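Local coordinates for protein PlaB phospholipase (Legionella pneumophila, PDB 6ZTI) that acts as a phospholipase of the alpha/beta-hydrolase class whose activity is controlled by NAD(H)-mediated tetramerization, at residues N209-E214 and V220-A225; R202-A207 and G268-I273. One frame throughout, in Å; residues are numbered along the deposited sequence. Where two conformers were deposited one is given.

Interaction 1. Residues N209-E214 and V220-A225; sequences NSYTGE and VVRVAA. With SND (thionicotinamide-adenine-dinucleotide), chain H.
Glu214 sends CG anti to its backbone N (chi1 -177°) and stays extended to CD, while Arg222, with CG beside its own N, runs extended to NE; these torsions set the NE/NH2 side of the guanidinium against both carboxylate oxygens. Arg222 grips side-on. Its NE donates to Glu214 OE1 at 2.9 Å, nearly straight at 173°, and its NH2 donates to Glu214 OE2, also at 2.9 Å, meeting the syn lone pair. The planes are 36° apart, and the twist falls on the carboxylate: NE lies well out of the plane of Glu214, whereas both oxygens lie close to that of the guanidinium. Arg222 NH2 also forms a salt bridge with Asp380, which accepts from Tyr211 OH as well. This buried pair joins the residue just after the 3-10 turn 210-212 and Gly213, in the loop after strand 191-197 of the parallel sheet, to the residue leading into the short, weakly bonded helix 223-226. One face of the Tyr211 ring carries the thionicotinamide of the chain H dinucleotide, with SND C3N 3.6 Å from Tyr211 CD2; Arg222 NH2 approaches Tyr211 CE1 obliquely at 3.7 Å. Beside this ring, SND N7N donates almost linearly to Asn209 OD1 at 3.1 Å, and Arg145 NH2 also bonds that oxygen.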
loop_
_atom_site.group_PDB
_atom_site.type_symbol
_atom_site.label_atom_id
_atom_site.label_comp_id
_atom_site.label_asym_id
_atom_site.label_seq_id
_atom_site.Cartn_x
_atom_site.Cartn_y
_atom_site.Cartn_z
ATOM N N ASN B 209 -2.869 4.864 -24.203
ATOM C CA ASN B 209 -1.678 5.495 -23.638
ATOM C C ASN B 209 -1.117 6.517 -24.622
ATOM O O ASN B 209 -0.176 6.232 -25.371
ATOM C CB ASN B 209 -0.648 4.452 -23.263
ATOM C CG ASN B 209 -1.123 3.584 -22.113
ATOM O OD1 ASN B 209 -1.232 4.055 -20.989
ATOM N ND2 ASN B 209 -1.466 2.340 -22.399
ATOM N N SER B 210 -1.613 7.750 -24.502
ATOM C CA SER B 210 -1.354 8.800 -25.474
ATOM C C SER B 210 0.077 9.327 -25.422
ATOM O O SER B 210 0.488 10.021 -26.358
ATOM C CB SER B 210 -2.361 9.937 -25.268
ATOM O OG SER B 210 -2.203 10.539 -23.992
ATOM N N TYR B 211 0.851 9.015 -24.375
ATOM C CA TYR B 211 2.282 9.304 -24.420
ATOM C C TYR B 211 2.927 8.741 -25.688
ATOM O O TYR B 211 3.906 9.302 -26.196
ATOM C CB TYR B 211 2.986 8.722 -23.194
ATOM C CG TYR B 211 2.877 9.514 -21.906
ATOM C CD1 TYR B 211 2.888 10.900 -21.895
ATOM C CD2 TYR B 211 2.781 8.852 -20.688
ATOM C CE1 TYR B 211 2.800 11.603 -20.696
ATOM C CE2 TYR B 211 2.684 9.533 -19.502
ATOM C CZ TYR B 211 2.698 10.895 -19.499
ATOM O OH TYR B 211 2.614 11.535 -18.289
ATOM N N THR B 212 2.381 7.656 -26.231
ATOM C CA THR B 212 2.973 7.066 -27.428
ATOM C C THR B 212 2.804 7.937 -28.668
ATOM O O THR B 212 3.339 7.580 -29.723
ATOM C CB THR B 212 2.379 5.693 -27.672
ATOM O OG1 THR B 212 0.961 5.793 -27.834
ATOM C CG2 THR B 212 2.684 4.777 -26.497
ATOM N N GLY B 213 2.061 9.045 -28.575
ATOM C CA GLY B 213 1.975 10.018 -29.656
ATOM C C GLY B 213 2.222 11.456 -29.218
ATOM O O GLY B 213 1.855 12.395 -29.930
ATOM N N GLU B 214 2.870 11.646 -28.067
ATOM C CA GLU B 214 2.981 12.970 -27.465
ATOM C C GLU B 214 3.783 13.917 -28.340
ATOM O O GLU B 214 4.892 13.592 -28.783
ATOM C CB GLU B 214 3.637 12.857 -26.096
ATOM C CG GLU B 214 3.753 14.139 -25.326
ATOM C CD GLU B 214 4.463 13.910 -24.014
ATOM O OE1 GLU B 214 5.586 13.344 -24.040
ATOM O OE2 GLU B 214 3.878 14.236 -22.959
ATOM N N VAL B 220 8.629 7.835 -27.445
ATOM C CA VAL B 220 9.198 7.226 -26.250
ATOM C C VAL B 220 9.934 8.266 -25.415
ATOM O O VAL B 220 9.802 8.283 -24.193
ATOM C CB VAL B 220 10.136 6.063 -26.624
ATOM C CG1 VAL B 220 10.817 5.498 -25.391
ATOM C CG2 VAL B 220 9.376 4.991 -27.353
ATOM N N VAL B 221 10.726 9.127 -26.054
ATOM C CA VAL B 221 11.536 10.116 -25.355
ATOM C C VAL B 221 11.207 11.495 -25.895
ATOM O O VAL B 221 11.153 11.702 -27.112
ATOM C CB VAL B 221 13.045 9.828 -25.488
ATOM C CG1 VAL B 221 13.422 8.615 -24.672
ATOM C CG2 VAL B 221 13.439 9.630 -26.949
ATOM N N ARG B 222 10.996 12.436 -24.989
ATOM C CA ARG B 222 10.793 13.815 -25.379
ATOM C C ARG B 222 12.116 14.408 -25.849
ATOM O O ARG B 222 13.170 14.131 -25.275
ATOM C CB ARG B 222 10.235 14.601 -24.193
ATOM C CG ARG B 222 8.932 14.020 -23.648
ATOM C CD ARG B 222 8.643 14.491 -22.250
ATOM N NE ARG B 222 7.238 14.307 -21.914
ATOM C CZ ARG B 222 6.714 14.475 -20.701
ATOM N NH1 ARG B 222 7.480 14.820 -19.681
ATOM N NH2 ARG B 222 5.410 14.288 -20.510
ATOM N N VAL B 223 12.064 15.221 -26.909
ATOM C CA VAL B 223 13.277 15.896 -27.376
ATOM C C VAL B 223 14.008 16.526 -26.201
ATOM O O VAL B 223 15.227 16.407 -26.056
ATOM C CB VAL B 223 12.936 16.952 -28.446
ATOM C CG1 VAL B 223 14.185 17.729 -28.860
ATOM C CG2 VAL B 223 12.283 16.323 -29.666
ATOM N N ALA B 224 13.275 17.246 -25.360
ATOM C CA ALA B 224 13.928 17.935 -24.262
ATOM C C ALA B 224 14.576 16.964 -23.287
ATOM O O ALA B 224 15.575 17.311 -22.650
ATOM C CB ALA B 224 12.928 18.828 -23.517
ATOM N N ALA B 225 14.037 15.750 -23.156
ATOM C CA ALA B 225 14.648 14.777 -22.261
ATOM C C ALA B 225 15.874 14.095 -22.851
ATOM O O ALA B 225 16.531 13.328 -22.135
ATOM C CB ALA B 225 13.646 13.704 -21.861
HETATM P PA SND H . -4.820 7.977 -15.723
HETATM O O1A SND H . -5.253 8.907 -14.639
HETATM O O2A SND H . -5.028 8.401 -17.150
HETATM O O5B SND H . -5.495 6.518 -15.613
HETATM C C5B SND H . -5.662 5.956 -14.304
HETATM C C4B SND H . -5.824 4.467 -14.469
HETATM O O4B SND H . -6.940 4.188 -15.350
HETATM C C3B SND H . -4.615 3.755 -15.074
HETATM O O3B SND H . -4.416 2.513 -14.413
HETATM C C2B SND H . -5.034 3.556 -16.529
HETATM O O2B SND H . -4.380 2.452 -17.133
HETATM C C1B SND H . -6.525 3.286 -16.353
HETATM N N9A SND H . -7.317 3.535 -17.550
HETATM C C8A SND H . -7.667 4.755 -18.070
HETATM N N7A SND H . -8.288 4.688 -19.222
HETATM C C5A SND H . -8.350 3.325 -19.482
HETATM C C6A SND H . -8.834 2.594 -20.580
HETATM N N6A SND H . -9.442 3.152 -21.632
HETATM N N1A SND H . -8.691 1.250 -20.550
HETATM C C2A SND H . -8.130 0.688 -19.478
HETATM N N3A SND H . -7.651 1.276 -18.377
HETATM C C4A SND H . -7.775 2.604 -18.451
HETATM O O3 SND H . -3.271 7.676 -15.544
HETATM P PN SND H . -2.216 6.720 -16.273
HETATM O O1N SND H . -2.784 6.356 -17.594
HETATM O O2N SND H . -1.835 5.658 -15.323
HETATM O O5D SND H . -0.990 7.742 -16.455
HETATM C C5D SND H . 0.018 7.860 -15.428
HETATM C C4D SND H . 0.449 9.303 -15.275
HETATM O O4D SND H . 0.844 9.847 -16.559
HETATM C C3D SND H . -0.607 10.273 -14.747
HETATM O O3D SND H . 0.056 11.309 -14.024
HETATM C C2D SND H . -1.250 10.778 -16.039
HETATM O O2D SND H . -1.916 12.029 -15.907
HETATM C C1D SND H . -0.005 10.913 -16.908
HETATM N N1N SND H . -0.387 10.758 -18.386
HETATM C C2N SND H . -0.492 9.498 -18.837
HETATM C C3N SND H . -0.731 9.262 -20.176
HETATM C C7N SND H . -0.702 7.873 -20.708
HETATM S S7N SND H . 0.061 7.527 -22.145
HETATM N N7N SND H . -1.269 6.939 -19.974
HETATM C C4N SND H . -0.880 10.348 -21.029
HETATM C C5N SND H . -0.794 11.636 -20.532
HETATM C C6N SND H . -0.544 11.826 -19.193
#

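Interaction 2. Residues R202-A207 and G268-I273; sequences RQFYDA and GKNIGI. With SND (thionicotinamide-adenine-dinucleotide), chain I.
Gln203 and Asn270 meet at about a right angle, their amide planes 80° apart, where two surface loops of the alpha/beta-hydrolase core come together: segment 202-207 comes after strand 191-197, and segment 268-273 comes after strand 257-261, the two strands being parallel neighbours in the central sheet. The bond between them is weak, Asn270 ND2 to Gln203 OE1 at 3.4 Å and bent to 133°, and it is tentative because both side chains were modelled in two conformers; the same ND2 is also hydrogen-bonded to Asp201. Phe204 turns the edge of its ring to Gly268, CE2 lying 4.4 Å from Gly268 CA.

The segment 202-207 also contacts the chain I dinucleotide through Arg202, Tyr205 and Ala207. With CG anti to N (chi1 -175°), Tyr205 lays one face against the thionicotinamide ring, SND C4N sitting over its centre and SND C3N 3.3 Å from Tyr205 CD2. The thioamide is held by the backbone, SND N7N donating to Arg202 O at 3.1 Å, while the Arg202 guanidinium makes a salt bridge with Glu324 and a cation-pi contact with Tyr335. Leu362, Glu370 and Gly376 of the second subunit bind the same dinucleotide. At its adenosine side, the ribose hydroxyl SND O2B donates to Ala207 O at 2.6 Å.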
loop_
_atom_site.group_PDB
_atom_site.type_symbol
_atom_site.label_atom_id
_atom_site.label_comp_id
_atom_site.label_asym_id
_atom_site.label_seq_id
_atom_site.Cartn_x
_atom_site.Cartn_y
_atom_site.Cartn_z
ATOM N N ARG B 202 2.915 6.737 -36.562
ATOM C CA ARG B 202 1.508 6.747 -36.177
ATOM C C ARG B 202 0.858 5.380 -36.308
ATOM O O ARG B 202 -0.261 5.201 -35.815
ATOM C CB ARG B 202 0.769 7.802 -37.007
ATOM C CG ARG B 202 1.348 9.201 -36.765
ATOM C CD ARG B 202 0.348 10.318 -36.962
ATOM N NE ARG B 202 0.946 11.585 -36.588
ATOM C CZ ARG B 202 0.976 12.058 -35.348
ATOM N NH1 ARG B 202 0.426 11.378 -34.347
ATOM N NH2 ARG B 202 1.561 13.218 -35.109
ATOM N N GLN B 203 1.535 4.421 -36.948
ATOM C CA GLN B 203 1.067 3.041 -36.951
ATOM C C GLN B 203 1.159 2.398 -35.577
ATOM O O GLN B 203 0.521 1.368 -35.345
ATOM C CB GLN B 203 1.881 2.194 -37.933
ATOM C CG GLN B 203 1.770 2.607 -39.373
ATOM C CD GLN B 203 2.351 1.562 -40.315
ATOM O OE1 GLN B 203 2.944 0.573 -39.875
ATOM N NE2 GLN B 203 2.175 1.773 -41.614
ATOM N N PHE B 204 1.946 2.967 -34.671
ATOM C CA PHE B 204 2.215 2.358 -33.378
ATOM C C PHE B 204 1.723 3.244 -32.242
ATOM O O PHE B 204 2.331 3.318 -31.175
ATOM C CB PHE B 204 3.705 2.060 -33.220
ATOM C CG PHE B 204 4.263 1.144 -34.282
ATOM C CD1 PHE B 204 3.437 0.280 -34.990
ATOM C CD2 PHE B 204 5.619 1.146 -34.568
ATOM C CE1 PHE B 204 3.953 -0.562 -35.971
ATOM C CE2 PHE B 204 6.142 0.306 -35.545
ATOM C CZ PHE B 204 5.305 -0.548 -36.246
ATOM N N TYR B 205 0.608 3.926 -32.459
ATOM C CA TYR B 205 -0.031 4.692 -31.399
ATOM C C TYR B 205 -0.911 3.764 -30.574
ATOM O O TYR B 205 -1.751 3.048 -31.123
ATOM C CB TYR B 205 -0.868 5.818 -31.998
ATOM C CG TYR B 205 -1.494 6.756 -30.993
ATOM C CD1 TYR B 205 -0.715 7.629 -30.249
ATOM C CD2 TYR B 205 -2.869 6.785 -30.811
ATOM C CE1 TYR B 205 -1.279 8.495 -29.338
ATOM C CE2 TYR B 205 -3.452 7.667 -29.902
ATOM C CZ TYR B 205 -2.644 8.518 -29.173
ATOM O OH TYR B 205 -3.209 9.389 -28.267
ATOM N N ASP B 206 -0.707 3.766 -29.262
ATOM C CA ASP B 206 -1.553 3.018 -28.335
ATOM C C ASP B 206 -2.638 3.968 -27.857
ATOM O O ASP B 206 -2.346 4.931 -27.147
ATOM C CB ASP B 206 -0.744 2.497 -27.153
ATOM C CG ASP B 206 -1.591 1.774 -26.116
ATOM O OD1 ASP B 206 -2.819 1.613 -26.294
ATOM O OD2 ASP B 206 -1.016 1.356 -25.099
ATOM N N ALA B 207 -3.882 3.695 -28.243
ATOM C CA ALA B 207 -4.955 4.654 -28.010
ATOM C C ALA B 207 -5.206 4.894 -26.525
ATOM O O ALA B 207 -5.632 5.987 -26.146
ATOM C CB ALA B 207 -6.229 4.168 -28.695
ATOM N N GLY B 268 11.279 0.994 -34.928
ATOM C CA GLY B 268 10.542 0.470 -36.060
ATOM C C GLY B 268 11.323 0.560 -37.354
ATOM O O GLY B 268 12.149 1.460 -37.562
ATOM N N LYS B 269 11.056 -0.390 -38.256
ATOM C CA LYS B 269 11.762 -0.406 -39.535
ATOM C C LYS B 269 11.311 0.721 -40.466
ATOM O O LYS B 269 12.071 1.111 -41.355
ATOM C CB LYS B 269 11.590 -1.773 -40.216
ATOM C CG LYS B 269 12.340 -2.901 -39.500
ATOM C CD LYS B 269 12.583 -4.097 -40.395
ATOM C CE LYS B 269 11.393 -5.041 -40.425
ATOM N NZ LYS B 269 11.702 -6.275 -41.214
ATOM N N ASN B 270 10.117 1.285 -40.256
ATOM C CA ASN B 270 9.648 2.375 -41.111
ATOM C C ASN B 270 10.527 3.612 -40.953
ATOM O O ASN B 270 11.155 4.075 -41.914
ATOM C CB ASN B 270 8.192 2.735 -40.783
ATOM C CG ASN B 270 7.216 1.608 -41.067
ATOM O OD1 ASN B 270 7.310 0.925 -42.088
ATOM N ND2 ASN B 270 6.255 1.417 -40.159
ATOM N N ILE B 271 10.575 4.175 -39.745
ATOM C CA ILE B 271 11.287 5.434 -39.545
ATOM C C ILE B 271 12.013 5.489 -38.206
ATOM O O ILE B 271 12.313 6.573 -37.697
ATOM C CB ILE B 271 10.313 6.618 -39.673
ATOM C CG1 ILE B 271 9.160 6.469 -38.681
ATOM C CG2 ILE B 271 9.760 6.712 -41.080
ATOM C CD1 ILE B 271 8.485 7.785 -38.363
ATOM N N GLY B 272 12.308 4.329 -37.628
ATOM C CA GLY B 272 13.081 4.305 -36.399
ATOM C C GLY B 272 14.455 4.926 -36.587
ATOM O O GLY B 272 15.138 4.679 -37.583
ATOM N N ILE B 273 14.881 5.709 -35.586
ATOM C CA ILE B 273 16.092 6.517 -35.741
ATOM C C ILE B 273 17.304 5.670 -36.133
ATOM O O ILE B 273 18.165 6.141 -36.886
ATOM C CB ILE B 273 16.361 7.334 -34.467
ATOM C CG1 ILE B 273 17.585 8.238 -34.655
ATOM C CG2 ILE B 273 16.561 6.425 -33.270
ATOM C CD1 ILE B 273 17.650 9.412 -33.672
HETATM P PA SND I . -5.976 11.531 -27.835
HETATM O O1A SND I . -5.442 10.424 -28.701
HETATM O O2A SND I . -4.951 12.531 -27.347
HETATM O O5B SND I . -6.754 10.917 -26.551
HETATM C C5B SND I . -7.188 11.708 -25.426
HETATM C C4B SND I . -7.365 10.717 -24.301
HETATM O O4B SND I . -8.267 9.670 -24.737
HETATM C C3B SND I . -6.095 9.993 -23.869
HETATM O O3B SND I . -6.153 9.601 -22.505
HETATM C C2B SND I . -6.092 8.767 -24.777
HETATM O O2B SND I . -5.336 7.698 -24.224
HETATM C C1B SND I . -7.585 8.434 -24.805
HETATM N N9A SND I . -8.041 7.722 -25.998
HETATM C C8A SND I . -7.637 7.925 -27.292
HETATM N N7A SND I . -8.203 7.122 -28.159
HETATM C C5A SND I . -9.039 6.335 -27.383
HETATM C C6A SND I . -9.905 5.271 -27.697
HETATM N N6A SND I . -10.073 4.790 -28.931
HETATM N N1A SND I . -10.593 4.699 -26.684
HETATM C C2A SND I . -10.414 5.162 -25.445
HETATM N N3A SND I . -9.612 6.144 -25.026
HETATM C C4A SND I . -8.952 6.696 -26.049
HETATM O O3 SND I . -7.189 12.308 -28.504
HETATM P PN SND I . -7.645 12.790 -29.958
HETATM O O1N SND I . -6.457 13.288 -30.681
HETATM O O2N SND I . -8.819 13.675 -29.808
HETATM O O5D SND I . -8.082 11.381 -30.559
HETATM C C5D SND I . -8.991 11.249 -31.661
HETATM C C4D SND I . -8.685 9.927 -32.316
HETATM O O4D SND I . -7.384 9.984 -32.946
HETATM C C3D SND I . -8.651 8.726 -31.368
HETATM O O3D SND I . -9.341 7.652 -31.988
HETATM C C2D SND I . -7.152 8.476 -31.184
HETATM O O2D SND I . -6.809 7.127 -30.892
HETATM C C1D SND I . -6.636 8.867 -32.557
HETATM N N1N SND I . -5.206 9.279 -32.456
HETATM C C2N SND I . -4.338 8.597 -33.222
HETATM C C3N SND I . -3.008 8.963 -33.250
HETATM C C7N SND I . -2.021 8.198 -34.057
HETATM S S7N SND I . -0.444 8.711 -34.172
HETATM N N7N SND I . -2.457 7.106 -34.651
HETATM C C4N SND I . -2.601 10.043 -32.481
HETATM C C5N SND I . -3.512 10.714 -31.687
HETATM C C6N SND I . -4.821 10.312 -31.683
#

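Overall arrangement
Interactions 1 and 2 have centres 12 Å apart, and their first segments, 209-214 and 202-207, lie in the same loop after strand 191-197; in sequence, both segments of interaction 1 fall between those of interaction 2. They also touch directly. Thr212 OG1 lies 3.0 Å from Asp206 N, a probable hydrogen bond, and Ser210 CB packs at 3.2 Å from Tyr205 OH. Interaction 1 is buried, whereas the contact between the two segments of interaction 2 is at the surface. Each nevertheless presents a tyrosine, Tyr211 or Tyr205, to a different dinucleotide, and both ligands are also hydrogen-bonded by the second subunit, including its Tyr393, consistent with NAD(H)-mediated tetramerization.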